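Side-chain contacts in GMP reductase (Trypanosoma brucei brucei, PDB 6JIG), which probably catalyses the irreversible, NADPH-dependent deamination of GMP to IMP, balancing adenine and guanine nucleotide pools, and binds further purine nucleotides in its paired CBS domains: residues I47-S52 with Q446-L451; T173-S178 with Q202-V207. The protein carries 1 engineered substitution. All blocks are in the same frame, centred on the assembly; numbering follows the deposited sequence.

Overall arrangement
Two closures of very different span illustrate how one chain can carry a catalytic barrel and a separate regulatory module. From the N terminus, the chain first reaches residues 47-52, which hold the first barrel strand; contact 1 is completed only 394 residues later, by helix 440-457, so that it ties the start of the barrel to a late helix. Contact 2 is nested inside this long excursion and lies in the second CBS repeat. It closes a short loop, joining the turn before helix 179-189 to strand 203-208. The two contacts do not touch: their centres are 36 Å apart and their nearest atoms about 25 Å.

Contact 1 of 2, residues I47-S52 with Q446-L451; sequences IPIVAS and QLVGGL. With 5GP (guanosine-5'-monophosphate), chain B.
Val-448, which buries more surface here than any other residue, meets two isoleucines mainly through one methyl, CG2. Val-448 CG2 lies 3.9 Å from Ile-47 CG2 and equally 3.9 Å from Ile-47 CD1, so it rests against both branches of that side chain, while the two side chains cross at about a right angle. The torsions of Ile-47 account for the double touch: a chi1 of 60° sets the directions of the two branches, and the extended chi2 (167°) carries CD1 alongside the valine methyl. Ile-49 reaches the same methyl at a slant, its CG1 4.1 Å from Val-448 CG2. The other valine branch keeps a looser contact, with Val-448 CG1 4.1 Å from Ile-47 CG2.

This is wholly apolar packing on the outside of a TIM barrel, the fold of the IMPDH/GMPR family. Strand 49-51 is the first of eight parallel strands, lying between strands 72-75 and 370-373, and helix 440-457 covers the approach to it. Ile-49 also packs on Ile-360 of helix 357-365 and Met-66 of helix 60-68, which continues the apolar layer on from Ile-49 to the neighbouring barrel helices.

One helical turn beyond Val-448, the end of Leu-451 points at the outer corner of the Pro-48 ring. Leu-451 CD2 comes 3.5 Å from Pro-48 CG and is more distant from Pro-48 CD, at 4.1 Å. Where the chain leaves the strand, beyond the packed isoleucines, Ser-52 enters the GMP pocket: its OG donates a hydrogen bond of 2.8 Å to the ribose O3' of the nucleotide, to which Ser-316 and Asp-351 also bond.

Contact 2 of 2, residues T173-S178 with Q202-V207; sequences TNTSIS and QLLYLV
A small apolar contact at the surface of the second CBS repeat brings Thr-175, in the turn before helix 179-189, against strand 203-208. One methyl does the touching. Thr-175 CG2 lies 3.9 Å from Leu-204 CD1 and 4.0 Å from Tyr-205 CE2, approaching the tyrosine at the edge of its ring, near the ring plane, and crossing both side chains obliquely. A chi1 of 52° tucks OG1 over the backbone and swings CG2 out to the strand.

That two consecutive strand residues share one partner follows from a classic beta bulge: Leu-204 and Tyr-205 both face Ile-196 of the adjacent antiparallel strand 193-197. Thr-175 packs on Ile-196 as well.

The turn that presents the threonine is braced from within. Asn-174 OD1 accepts a 2.8 Å hydrogen bond from Ser-176 N, the donor tilted 34° from the carbonyl plane, which makes an Asx turn. Backbone Ile-177 N returns to Asn-174 O at 3.2 Å, closing a type I beta turn from Asn-174 to Ile-177, with Thr-175 and Ser-176 at its corners. The chain enters helix 179-189 at Ser-178, the N-cap, whose OG bonds to Glu-181 N. Strand 203-208 also carries Leu-206, which touches a bound GMP; the Tyr-205 side chain is about 10 Å from a nucleotide. Helix 179-189, antiparallel strands 193-197 and 203-208, and helix 209-216 follow the alpha-beta-beta-alpha order of a CBS repeat.

Contact 1 of 2, residues I47-S52 with Q446-L451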
loop_
_atom_site.group_PDB
_atom_site.type_symbol
_atom_site.label_atom_id
_atom_site.label_comp_id
_atom_site.label_asym_id
_atom_site.label_seq_id
_atom_site.Cartn_x
_atom_site.Cartn_y
_atom_site.Cartn_z
ATOM N N ILE A 47 5.498 43.348 -6.183
ATOM C CA ILE A 47 6.017 41.973 -6.100
ATOM C C ILE A 47 5.724 41.282 -7.430
ATOM O O ILE A 47 4.766 41.649 -8.122
ATOM C CB ILE A 47 5.420 41.175 -4.923
ATOM C CG1 ILE A 47 3.894 41.062 -5.063
ATOM C CG2 ILE A 47 5.851 41.747 -3.578
ATOM C CD1 ILE A 47 3.267 40.054 -4.135
ATOM N N PRO A 48 6.519 40.291 -7.838
ATOM C CA PRO A 48 6.382 39.763 -9.200
ATOM C C PRO A 48 5.418 38.590 -9.340
ATOM O O PRO A 48 5.696 37.690 -10.131
ATOM C CB PRO A 48 7.816 39.336 -9.551
ATOM C CG PRO A 48 8.469 39.054 -8.235
ATOM C CD PRO A 48 7.789 39.910 -7.197
ATOM N N ILE A 49 4.307 38.585 -8.607
ATOM C CA ILE A 49 3.392 37.447 -8.527
ATOM C C ILE A 49 2.082 37.826 -9.208
ATOM O O ILE A 49 1.467 38.839 -8.853
ATOM C CB ILE A 49 3.121 37.033 -7.068
ATOM C CG1 ILE A 49 4.411 37.006 -6.241
ATOM C CG2 ILE A 49 2.410 35.682 -7.028
ATOM C CD1 ILE A 49 5.386 35.984 -6.705
ATOM N N VAL A 50 1.653 37.009 -10.167
ATOM C CA VAL A 50 0.411 37.205 -10.910
ATOM C C VAL A 50 -0.463 35.975 -10.691
ATOM O O VAL A 50 -0.020 34.844 -10.937
ATOM C CB VAL A 50 0.672 37.423 -12.408
ATOM C CG1 VAL A 50 -0.639 37.686 -13.151
ATOM C CG2 VAL A 50 1.652 38.580 -12.629
ATOM N N ALA A 51 -1.692 36.182 -10.222
ATOM C CA ALA A 51 -2.625 35.065 -10.097
ATOM C C ALA A 51 -3.165 34.662 -11.464
ATOM O O ALA A 51 -3.564 35.511 -12.264
ATOM C CB ALA A 51 -3.785 35.427 -9.167
ATOM N N SER A 52 -3.202 33.356 -11.715
ATOM C CA SER A 52 -3.582 32.832 -13.017
ATOM C C SER A 52 -5.048 33.100 -13.338
ATOM O O SER A 52 -5.921 32.946 -12.477
ATOM C CB SER A 52 -3.335 31.325 -13.074
ATOM O OG SER A 52 -3.692 30.807 -14.343
ATOM N N GLN A 446 5.219 34.357 1.966
ATOM C CA GLN A 446 6.265 33.342 2.059
ATOM C C GLN A 446 6.956 33.128 0.716
ATOM O O GLN A 446 8.182 32.960 0.669
ATOM C CB GLN A 446 5.680 32.029 2.580
ATOM N N LEU A 447 6.193 33.128 -0.384
ATOM C CA LEU A 447 6.804 32.992 -1.706
ATOM C C LEU A 447 7.750 34.153 -1.999
ATOM O O LEU A 447 8.858 33.950 -2.518
ATOM C CB LEU A 447 5.721 32.903 -2.787
ATOM C CG LEU A 447 4.792 31.702 -2.694
ATOM C CD1 LEU A 447 3.793 31.702 -3.833
ATOM C CD2 LEU A 447 5.616 30.403 -2.681
ATOM N N VAL A 448 7.332 35.378 -1.677
ATOM C CA VAL A 448 8.197 36.533 -1.903
ATOM C C VAL A 448 9.430 36.460 -1.012
ATOM O O VAL A 448 10.531 36.837 -1.428
ATOM C CB VAL A 448 7.417 37.843 -1.677
ATOM C CG1 VAL A 448 8.354 39.044 -1.744
ATOM C CG2 VAL A 448 6.296 37.972 -2.712
ATOM N N GLY A 449 9.256 35.999 0.235
ATOM C CA GLY A 449 10.398 35.781 1.111
ATOM C C GLY A 449 11.380 34.767 0.555
ATOM O O GLY A 449 12.598 34.944 0.660
ATOM N N GLY A 450 10.868 33.684 -0.035
ATOM C CA GLY A 450 11.750 32.728 -0.688
ATOM C C GLY A 450 12.486 33.345 -1.860
ATOM O O GLY A 450 13.699 33.181 -2.002
ATOM N N LEU A 451 11.761 34.078 -2.716
ATOM C CA LEU A 451 12.418 34.805 -3.802
ATOM C C LEU A 451 13.525 35.718 -3.279
ATOM O O LEU A 451 14.610 35.789 -3.860
ATOM C CB LEU A 451 11.398 35.627 -4.596
ATOM C CG LEU A 451 12.008 36.612 -5.595
ATOM C CD1 LEU A 451 12.801 35.888 -6.688
ATOM C CD2 LEU A 451 10.927 37.459 -6.235
HETATM P P 5GP B . 0.295 26.043 -12.640
HETATM O O1P 5GP B . 1.348 24.973 -12.877
HETATM O O2P 5GP B . -1.008 25.499 -12.091
HETATM O O3P 5GP B . 0.806 27.268 -11.924
HETATM O "O5'" 5GP B . 0.027 26.563 -14.126
HETATM C "C5'" 5GP B . -1.078 27.385 -14.468
HETATM C "C4'" 5GP B . -1.059 27.721 -15.945
HETATM O "O4'" 5GP B . -1.423 26.550 -16.712
HETATM C "C3'" 5GP B . -2.062 28.768 -16.413
HETATM O "O3'" 5GP B . -1.662 30.101 -16.119
HETATM C "C2'" 5GP B . -2.200 28.461 -17.915
HETATM O "O2'" 5GP B . -1.162 29.057 -18.681
HETATM C "C1'" 5GP B . -1.965 26.949 -17.957
HETATM N N9 5GP B . -3.202 26.192 -18.177
HETATM C C8 5GP B . -4.339 26.257 -17.466
HETATM N N7 5GP B . -5.216 25.367 -17.999
HETATM C C5 5GP B . -4.591 24.741 -19.026
HETATM C C6 5GP B . -4.963 23.748 -19.922
HETATM O O6 5GP B . -6.102 23.244 -19.841
HETATM N N1 5GP B . -4.091 23.345 -20.860
HETATM C C2 5GP B . -2.864 23.878 -20.951
HETATM N N2 5GP B . -2.006 23.448 -21.903
HETATM N N3 5GP B . -2.462 24.839 -20.084
HETATM C C4 5GP B . -3.319 25.270 -19.130
#

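Contact 2 of 2, residues T173-S178 with Q202-V207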
loop_
_atom_site.group_PDB
_atom_site.type_symbol
_atom_site.label_atom_id
_atom_site.label_comp_id
_atom_site.label_asym_id
_atom_site.label_seq_id
_atom_site.Cartn_x
_atom_site.Cartn_y
_atom_site.Cartn_z
ATOM N N THR A 173 -16.183 70.750 -0.336
ATOM C CA THR A 173 -16.500 71.019 -1.731
ATOM C C THR A 173 -15.274 70.882 -2.623
ATOM O O THR A 173 -15.325 71.265 -3.796
ATOM C CB THR A 173 -17.115 72.421 -1.908
ATOM O OG1 THR A 173 -16.291 73.394 -1.253
ATOM C CG2 THR A 173 -18.516 72.477 -1.330
ATOM N N ASN A 174 -14.173 70.358 -2.091
ATOM C CA ASN A 174 -12.915 70.278 -2.827
ATOM C C ASN A 174 -12.876 68.941 -3.559
ATOM O O ASN A 174 -12.533 67.914 -2.974
ATOM C CB ASN A 174 -11.726 70.441 -1.889
ATOM C CG ASN A 174 -10.406 70.532 -2.629
ATOM O OD1 ASN A 174 -10.338 70.274 -3.829
ATOM N ND2 ASN A 174 -9.354 70.911 -1.921
ATOM N N THR A 175 -13.216 68.961 -4.847
ATOM C CA THR A 175 -13.119 67.764 -5.677
ATOM C C THR A 175 -11.677 67.378 -5.998
ATOM O O THR A 175 -11.452 66.314 -6.585
ATOM C CB THR A 175 -13.910 67.958 -6.968
ATOM O OG1 THR A 175 -13.513 69.186 -7.590
ATOM C CG2 THR A 175 -15.413 67.988 -6.679
ATOM N N SER A 176 -10.699 68.199 -5.624
ATOM C CA SER A 176 -9.287 67.889 -5.790
ATOM C C SER A 176 -8.597 67.670 -4.461
ATOM O O SER A 176 -7.369 67.781 -4.382
ATOM C CB SER A 176 -8.575 69.000 -6.560
ATOM O OG SER A 176 -9.075 69.075 -7.872
ATOM N N ILE A 177 -9.366 67.389 -3.402
ATOM C CA ILE A 177 -8.794 67.354 -2.065
ATOM C C ILE A 177 -7.638 66.364 -2.027
ATOM O O ILE A 177 -7.680 65.300 -2.658
ATOM C CB ILE A 177 -9.880 67.013 -1.030
ATOM C CG1 ILE A 177 -9.352 67.188 0.392
ATOM C CG2 ILE A 177 -10.387 65.587 -1.223
ATOM C CD1 ILE A 177 -10.460 67.276 1.425
ATOM N N SER A 178 -6.580 66.731 -1.317
ATOM C CA SER A 178 -5.415 65.877 -1.194
ATOM C C SER A 178 -5.606 64.893 -0.045
ATOM O O SER A 178 -6.531 65.009 0.761
ATOM C CB SER A 178 -4.158 66.717 -0.983
ATOM O OG SER A 178 -4.066 67.146 0.367
ATOM N N GLN A 202 -25.167 68.910 -3.592
ATOM C CA GLN A 202 -25.403 67.581 -4.138
ATOM C C GLN A 202 -24.193 66.675 -3.910
ATOM O O GLN A 202 -23.041 67.110 -3.981
ATOM C CB GLN A 202 -25.733 67.676 -5.628
ATOM C CG GLN A 202 -24.564 68.079 -6.527
ATOM C CD GLN A 202 -24.382 69.592 -6.662
ATOM O OE1 GLN A 202 -24.502 70.347 -5.691
ATOM N NE2 GLN A 202 -24.071 70.035 -7.875
ATOM N N LEU A 203 -24.463 65.408 -3.627
ATOM C CA LEU A 203 -23.396 64.472 -3.286
ATOM C C LEU A 203 -22.583 64.119 -4.529
ATOM O O LEU A 203 -23.139 63.650 -5.525
ATOM C CB LEU A 203 -24.000 63.216 -2.670
ATOM C CG LEU A 203 -23.034 62.083 -2.339
ATOM C CD1 LEU A 203 -22.050 62.520 -1.262
ATOM C CD2 LEU A 203 -23.837 60.885 -1.890
ATOM N N LEU A 204 -21.265 64.337 -4.472
ATOM C CA LEU A 204 -20.374 64.004 -5.583
ATOM C C LEU A 204 -19.471 62.812 -5.294
ATOM O O LEU A 204 -19.421 61.865 -6.092
ATOM C CB LEU A 204 -19.513 65.218 -5.959
ATOM C CG LEU A 204 -20.273 66.492 -6.336
ATOM C CD1 LEU A 204 -19.285 67.616 -6.585
ATOM C CD2 LEU A 204 -21.140 66.238 -7.558
ATOM N N TYR A 205 -18.743 62.831 -4.175
ATOM C CA TYR A 205 -17.872 61.722 -3.790
ATOM C C TYR A 205 -18.006 61.476 -2.297
ATOM O O TYR A 205 -18.636 62.249 -1.565
ATOM C CB TYR A 205 -16.392 61.996 -4.113
ATOM C CG TYR A 205 -16.111 62.375 -5.545
ATOM C CD1 TYR A 205 -16.016 61.406 -6.541
ATOM C CD2 TYR A 205 -15.934 63.702 -5.904
ATOM C CE1 TYR A 205 -15.767 61.763 -7.863
ATOM C CE2 TYR A 205 -15.678 64.064 -7.209
ATOM C CZ TYR A 205 -15.599 63.096 -8.187
ATOM O OH TYR A 205 -15.351 63.477 -9.491
ATOM N N LEU A 206 -17.367 60.399 -1.843
ATOM C CA LEU A 206 -17.189 60.129 -0.426
ATOM C C LEU A 206 -15.748 59.713 -0.186
ATOM O O LEU A 206 -15.183 58.939 -0.969
ATOM C CB LEU A 206 -18.151 59.034 0.052
ATOM C CG LEU A 206 -17.901 58.527 1.472
ATOM C CD1 LEU A 206 -18.263 59.642 2.474
ATOM C CD2 LEU A 206 -18.697 57.242 1.735
ATOM N N VAL A 207 -15.147 60.238 0.882
ATOM C CA VAL A 207 -13.847 59.776 1.356
ATOM C C VAL A 207 -14.040 59.184 2.745
ATOM O O VAL A 207 -14.650 59.818 3.614
ATOM C CB VAL A 207 -12.802 60.906 1.381
ATOM C CG1 VAL A 207 -11.409 60.325 1.627
ATOM C CG2 VAL A 207 -12.842 61.703 0.080
#